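Local coordinates for secreted effector protein sseI (Salmonella enterica subsp. enterica serovar Typhimurium, PDB 4G29), which is a secreted virulence factor whose catalytic domain belongs to the cysteine protease superfamily and is probably a papain-like hydrolase, at residues Arg64-Trp69 / Thr78-Val83; Leu132-Asp137 / Ala161-Val166. All blocks are in the same frame, centred on the assembly; numbering follows the deposited sequence.

Contact 1. Residues Arg64-Trp69 / Thr78-Val83; sequences RGIFIW and TNHFAV
Ile68 O is met by two partners: Thr78 N across the hairpin, at 3.1 Å, and a water 2.8 Å from Ile68 O that bonds both it and Thr78 OG1, without its protons being assigned. That water bridges backbone and hydroxyl at the end of the pairing. The rest of the ladder is regular antiparallel sheet, with Ile68-Thr78, Ile66-His80 and Arg64-Ala82 as the hydrogen-bonded pairs; Arg64 N to Ala82 O, at 2.8 Å, is close to straight. Between them, CA-H groups of Asn79 and Phe81 lean on the carbonyls of Ile66 and Arg64.

The two faces differ. On one, with CG anti to the backbone N (chi1 -168°), the His80 side chain runs beside Ile66, whose CD1 comes to 3.8 Å from His80 CD2. On the other face Phe67 offers its ring edge, CE1 lying 3.8 Å from Asn79 CB, while the Asn79 amide leads away to bond Tyr148 O. Further along, Phe81 CD1 packs 3.7 Å from Gly65 CA, where no side chain intervenes.

Both ring nitrogens of His80 are bonded outside the hairpin, NE2 to Asp95 and ND1 to Gln100, and Cys42 of helix 42-55 touches the side chain. Cys42, His80 and Asp95 are consistent with the catalytic triad of a papain-like enzyme. The six backbone bonds fix the strand that carries His80, while the bonds at both ring nitrogens, with Phe101 edge-to-face, would limit how the imidazole turns; Ile66 CD1 adds one contact at His80 CD2.

Contact 2. Residues Leu132-Asp137 / Ala161-Val166; sequences LIYYTD and AGKVFV
Tyr135 CG sits between its backbone N and carbonyl carbon (chi1 74°), and the ring lies against Val164 of the facing segment. Val164 has CG1 anti to its own N, which brings that methyl 3.5 Å from Tyr135 CZ. Val164 CB rides over one face of the ring in a CH-pi contact, 3.8 Å from the centroid and offset toward the rim. Val166 comes from another direction, with CG2 in the ring plane at the edge, 3.6 Å from Tyr135 CD2.

On the other face of the sheet, the side chains of Tyr134 and Phe165 lie side by side, ring planes 79° apart, an oblique pair. Phe165 CD1 touches both Tyr134 CB and Leu132 CD1, the latter at 3.8 Å. Lys163 brings its aliphatic part to Tyr134, where Lys163 CG lies 3.4 Å from Tyr134 CD1; the Tyr134 OH accepts from Trp69 NE1 of the neighbouring strand 61-69.

The backbone holds only a short antiparallel ladder. Tyr135 and Val164 form its hydrogen-bonded pair, with Val164 N to Tyr135 O at 2.7 Å, and Val166 N adds a bond to Ile133 O. Beyond the ladder, Thr136 OG1 donates to Gly162 O at 2.9 Å from above the carbonyl plane, and the same hydroxyl also bonds Tyr148 OH. Gly162 turns with a positive phi (82°), a conformation readily open to glycine.

This is the sheet's edge within the chain, and the short strand 164-165 with its flanks is held by side chains as well as by three backbone bonds: a hydroxyl grips the turn before it, and Tyr135 packs Val164 over a face and Val166 at its edge, while Arg64 makes a cation-pi contact with the same ring.

How the contacts relate
Contact 1 and contact 2 have centres about 9 Å apart in one antiparallel sheet, where strands 78-87, 61-69, 132-138 and 164-165 follow one another across it. Along the chain the hairpin of contact 1 closes before contact 2 opens. Strands 61-69 and 132-138 join the two: Trp69 N lies 2.7 Å from Leu132 O in a probable hydrogen bond, and Arg64 NE makes a salt bridge of 2.7 Å to Asp137 OD1. Contact 1 holds the probable catalytic histidine in the buried middle of the sheet, and contact 2 forms one partly buried margin of it, the other margin being strand 113-116.

Contact 1. Residues Arg64-Trp69 / Thr78-Val83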
loop_
_atom_site.group_PDB
_atom_site.type_symbol
_atom_site.label_atom_id
_atom_site.label_comp_id
_atom_site.label_asym_id
_atom_site.label_seq_id
_atom_site.Cartn_x
_atom_site.Cartn_y
_atom_site.Cartn_z
ATOM N N ARG A 64 3.050 5.379 -2.649
ATOM C CA ARG A 64 2.014 5.492 -1.672
ATOM C C ARG A 64 2.502 5.061 -0.301
ATOM O O ARG A 64 2.762 3.872 -0.081
ATOM C CB ARG A 64 0.766 4.678 -2.110
ATOM C CG ARG A 64 -0.441 4.863 -1.167
ATOM C CD ARG A 64 -1.752 4.420 -1.832
ATOM N NE ARG A 64 -2.112 5.327 -2.922
ATOM C CZ ARG A 64 -3.264 5.320 -3.587
ATOM N NH1 ARG A 64 -4.148 4.375 -3.352
ATOM N NH2 ARG A 64 -3.533 6.227 -4.522
ATOM N N GLY A 65 2.611 6.016 0.625
ATOM C CA GLY A 65 2.974 5.765 2.018
ATOM C C GLY A 65 1.715 5.641 2.845
ATOM O O GLY A 65 0.787 6.466 2.682
ATOM N N ILE A 66 1.626 4.595 3.637
ATOM C CA ILE A 66 0.437 4.247 4.380
ATOM C C ILE A 66 0.725 4.041 5.887
ATOM O O ILE A 66 1.790 3.464 6.282
ATOM C CB ILE A 66 -0.177 2.908 3.800
ATOM C CG1 ILE A 66 -0.391 3.020 2.298
ATOM C CG2 ILE A 66 -1.453 2.369 4.572
ATOM C CD1 ILE A 66 -0.183 1.697 1.577
ATOM N N PHE A 67 -0.188 4.534 6.738
ATOM C CA PHE A 67 -0.184 4.113 8.131
ATOM C C PHE A 67 -1.464 3.338 8.473
ATOM O O PHE A 67 -2.560 3.653 7.962
ATOM C CB PHE A 67 -0.083 5.268 9.109
ATOM C CG PHE A 67 1.313 5.870 9.268
ATOM C CD1 PHE A 67 2.498 5.066 9.286
ATOM C CD2 PHE A 67 1.457 7.239 9.526
ATOM C CE1 PHE A 67 3.750 5.637 9.473
ATOM C CE2 PHE A 67 2.754 7.818 9.671
ATOM C CZ PHE A 67 3.873 6.980 9.687
ATOM N N ILE A 68 -1.291 2.368 9.381
ATOM C CA ILE A 68 -2.378 1.577 9.944
ATOM C C ILE A 68 -2.280 1.708 11.454
ATOM O O ILE A 68 -1.242 1.350 12.056
ATOM C CB ILE A 68 -2.270 0.088 9.532
ATOM C CG1 ILE A 68 -2.355 -0.053 8.010
ATOM C CG2 ILE A 68 -3.393 -0.710 10.237
ATOM C CD1 ILE A 68 -1.673 -1.325 7.443
ATOM N N TRP A 69 -3.304 2.313 12.057
ATOM C CA TRP A 69 -3.304 2.599 13.476
ATOM C C TRP A 69 -4.365 1.727 14.083
ATOM O O TRP A 69 -5.494 1.708 13.612
ATOM C CB TRP A 69 -3.718 4.042 13.766
ATOM C CG TRP A 69 -2.720 5.110 13.432
ATOM C CD1 TRP A 69 -2.630 5.793 12.271
ATOM C CD2 TRP A 69 -1.763 5.689 14.318
ATOM N NE1 TRP A 69 -1.640 6.743 12.339
ATOM C CE2 TRP A 69 -1.067 6.689 13.580
ATOM C CE3 TRP A 69 -1.358 5.400 15.626
ATOM C CZ2 TRP A 69 -0.045 7.463 14.142
ATOM C CZ3 TRP A 69 -0.332 6.174 16.180
ATOM C CH2 TRP A 69 0.316 7.166 15.440
ATOM N N THR A 78 1.832 1.116 12.319
ATOM C CA THR A 78 2.315 0.210 11.283
ATOM C C THR A 78 2.361 0.946 9.953
ATOM O O THR A 78 1.400 1.631 9.584
ATOM C CB THR A 78 1.430 -0.967 11.218
ATOM O OG1 THR A 78 1.473 -1.655 12.473
ATOM C CG2 THR A 78 1.844 -1.907 10.033
ATOM N N ASN A 79 3.463 0.799 9.242
ATOM C CA ASN A 79 3.585 1.433 7.933
ATOM C C ASN A 79 3.471 0.408 6.815
ATOM O O ASN A 79 3.579 -0.841 7.018
ATOM C CB ASN A 79 4.794 2.374 7.847
ATOM C CG ASN A 79 6.125 1.640 7.845
ATOM O OD1 ASN A 79 6.137 0.403 7.942
ATOM N ND2 ASN A 79 7.256 2.374 7.705
ATOM N N HIS A 80 3.218 0.906 5.627
ATOM C CA HIS A 80 3.158 0.091 4.442
ATOM C C HIS A 80 3.350 1.014 3.221
ATOM O O HIS A 80 3.187 2.232 3.314
ATOM C CB HIS A 80 1.817 -0.643 4.336
ATOM C CG HIS A 80 1.787 -1.716 3.287
ATOM N ND1 HIS A 80 2.654 -2.788 3.284
ATOM C CD2 HIS A 80 0.991 -1.873 2.198
ATOM C CE1 HIS A 80 2.389 -3.552 2.241
ATOM N NE2 HIS A 80 1.396 -3.007 1.554
ATOM N N PHE A 81 3.743 0.407 2.128
ATOM C CA PHE A 81 4.044 1.124 0.873
ATOM C C PHE A 81 3.533 0.388 -0.342
ATOM O O PHE A 81 3.678 -0.838 -0.466
ATOM C CB PHE A 81 5.540 1.412 0.729
ATOM C CG PHE A 81 6.089 2.229 1.867
ATOM C CD1 PHE A 81 6.002 3.594 1.846
ATOM C CD2 PHE A 81 6.681 1.613 2.938
ATOM C CE1 PHE A 81 6.452 4.328 2.883
ATOM C CE2 PHE A 81 7.140 2.391 3.988
ATOM C CZ PHE A 81 7.008 3.709 3.950
ATOM N N ALA A 82 2.977 1.138 -1.279
ATOM C CA ALA A 82 2.541 0.563 -2.530
ATOM C C ALA A 82 2.962 1.532 -3.657
ATOM O O ALA A 82 3.388 2.646 -3.371
ATOM C CB ALA A 82 0.998 0.339 -2.548
ATOM N N VAL A 83 2.740 1.141 -4.890
ATOM C CA VAL A 83 3.082 2.010 -6.046
ATOM C C VAL A 83 1.841 2.191 -6.916
ATOM O O VAL A 83 1.109 1.231 -7.162
ATOM C CB VAL A 83 4.293 1.452 -6.842
ATOM C CG1 VAL A 83 4.766 2.428 -7.893
ATOM C CG2 VAL A 83 5.486 1.077 -5.903
HETATM O O HOH W 1 -0.702 -0.591 13.982
#

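Contact 2. Residues Leu132-Asp137 / Ala161-Val166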
loop_
_atom_site.group_PDB
_atom_site.type_symbol
_atom_site.label_atom_id
_atom_site.label_comp_id
_atom_site.label_asym_id
_atom_site.label_seq_id
_atom_site.Cartn_x
_atom_site.Cartn_y
_atom_site.Cartn_z
ATOM N N LEU A 132 -7.549 2.263 11.684
ATOM C CA LEU A 132 -7.490 3.506 10.973
ATOM C C LEU A 132 -6.397 3.409 9.959
ATOM O O LEU A 132 -5.219 3.172 10.305
ATOM C CB LEU A 132 -7.170 4.650 11.908
ATOM C CG LEU A 132 -6.868 6.016 11.275
ATOM C CD1 LEU A 132 -8.062 6.621 10.499
ATOM C CD2 LEU A 132 -6.362 7.034 12.334
ATOM N N ILE A 133 -6.786 3.622 8.720
ATOM C CA ILE A 133 -5.844 3.528 7.605
ATOM C C ILE A 133 -5.916 4.803 6.774
ATOM O O ILE A 133 -6.999 5.199 6.330
ATOM C CB ILE A 133 -6.124 2.309 6.725
ATOM C CG1 ILE A 133 -6.178 1.022 7.575
ATOM C CG2 ILE A 133 -5.060 2.240 5.588
ATOM C CD1 ILE A 133 -6.347 -0.261 6.771
ATOM N N TYR A 134 -4.757 5.418 6.556
ATOM C CA TYR A 134 -4.634 6.574 5.650
ATOM C C TYR A 134 -3.292 6.554 4.913
ATOM O O TYR A 134 -2.355 5.896 5.357
ATOM C CB TYR A 134 -4.879 7.881 6.424
ATOM C CG TYR A 134 -3.925 8.221 7.508
ATOM C CD1 TYR A 134 -2.598 8.652 7.222
ATOM C CD2 TYR A 134 -4.305 8.107 8.828
ATOM C CE1 TYR A 134 -1.757 8.987 8.245
ATOM C CE2 TYR A 134 -3.461 8.458 9.849
ATOM C CZ TYR A 134 -2.209 8.878 9.567
ATOM O OH TYR A 134 -1.383 9.180 10.607
ATOM N N TYR A 135 -3.220 7.357 3.869
ATOM C CA TYR A 135 -2.071 7.414 3.000
ATOM C C TYR A 135 -1.835 8.787 2.394
ATOM O O TYR A 135 -2.715 9.700 2.406
ATOM C CB TYR A 135 -2.219 6.333 1.926
ATOM C CG TYR A 135 -3.248 6.648 0.836
ATOM C CD1 TYR A 135 -2.911 7.492 -0.221
ATOM C CD2 TYR A 135 -4.520 6.071 0.855
ATOM C CE1 TYR A 135 -3.797 7.759 -1.219
ATOM C CE2 TYR A 135 -5.437 6.357 -0.122
ATOM C CZ TYR A 135 -5.077 7.172 -1.165
ATOM O OH TYR A 135 -6.048 7.396 -2.137
ATOM N N THR A 136 -0.642 8.914 1.794
ATOM C CA THR A 136 -0.321 10.046 0.996
ATOM C C THR A 136 0.509 9.500 -0.193
ATOM O O THR A 136 1.304 8.594 0.005
ATOM C CB THR A 136 0.544 11.091 1.769
ATOM O OG1 THR A 136 -0.094 11.476 2.984
ATOM C CG2 THR A 136 0.904 12.330 0.875
ATOM N N ASP A 137 0.245 10.000 -1.402
ATOM C CA ASP A 137 1.076 9.737 -2.581
ATOM C C ASP A 137 2.182 10.769 -2.771
ATOM O O ASP A 137 1.966 11.998 -2.628
ATOM C CB ASP A 137 0.199 9.640 -3.844
ATOM C CG ASP A 137 -0.758 8.471 -3.836
ATOM O OD1 ASP A 137 -0.486 7.475 -3.181
ATOM O OD2 ASP A 137 -1.814 8.555 -4.511
ATOM N N ALA A 161 -3.431 16.999 7.281
ATOM C CA ALA A 161 -3.244 17.687 5.987
ATOM C C ALA A 161 -2.505 16.819 4.988
ATOM O O ALA A 161 -1.399 16.339 5.257
ATOM C CB ALA A 161 -2.507 19.023 6.203
ATOM N N GLY A 162 -3.118 16.550 3.835
ATOM C CA GLY A 162 -2.492 15.717 2.813
ATOM C C GLY A 162 -2.645 14.227 3.062
ATOM O O GLY A 162 -2.116 13.397 2.311
ATOM N N LYS A 163 -3.398 13.874 4.098
ATOM C CA LYS A 163 -3.728 12.479 4.370
ATOM C C LYS A 163 -5.049 12.115 3.705
ATOM O O LYS A 163 -6.064 12.895 3.742
ATOM C CB LYS A 163 -3.869 12.215 5.867
ATOM C CG LYS A 163 -2.617 11.999 6.678
ATOM C CD LYS A 163 -1.404 12.705 6.240
ATOM C CE LYS A 163 -0.245 12.636 7.287
ATOM N NZ LYS A 163 0.775 13.615 6.838
ATOM N N VAL A 164 -5.050 10.958 3.081
ATOM C CA VAL A 164 -6.231 10.408 2.448
ATOM C C VAL A 164 -6.706 9.208 3.245
ATOM O O VAL A 164 -5.980 8.232 3.389
ATOM C CB VAL A 164 -5.998 10.018 0.974
ATOM C CG1 VAL A 164 -7.279 9.497 0.320
ATOM C CG2 VAL A 164 -5.377 11.202 0.180
ATOM N N PHE A 165 -7.922 9.260 3.781
ATOM C CA PHE A 165 -8.469 8.148 4.583
ATOM C C PHE A 165 -8.987 7.043 3.702
ATOM O O PHE A 165 -9.723 7.281 2.734
ATOM C CB PHE A 165 -9.549 8.632 5.537
ATOM C CG PHE A 165 -9.048 9.617 6.530
ATOM C CD1 PHE A 165 -8.367 9.174 7.673
ATOM C CD2 PHE A 165 -9.280 10.975 6.380
ATOM C CE1 PHE A 165 -7.873 10.079 8.563
ATOM C CE2 PHE A 165 -8.815 11.877 7.324
ATOM C CZ PHE A 165 -8.096 11.421 8.382
ATOM N N VAL A 166 -8.546 5.829 4.036
ATOM C CA VAL A 166 -9.107 4.585 3.544
ATOM C C VAL A 166 -10.246 4.118 4.439
ATOM O O VAL A 166 -11.311 3.717 3.957
ATOM C CB VAL A 166 -8.041 3.541 3.452
ATOM C CG1 VAL A 166 -8.670 2.200 3.052
ATOM C CG2 VAL A 166 -7.022 4.002 2.386
#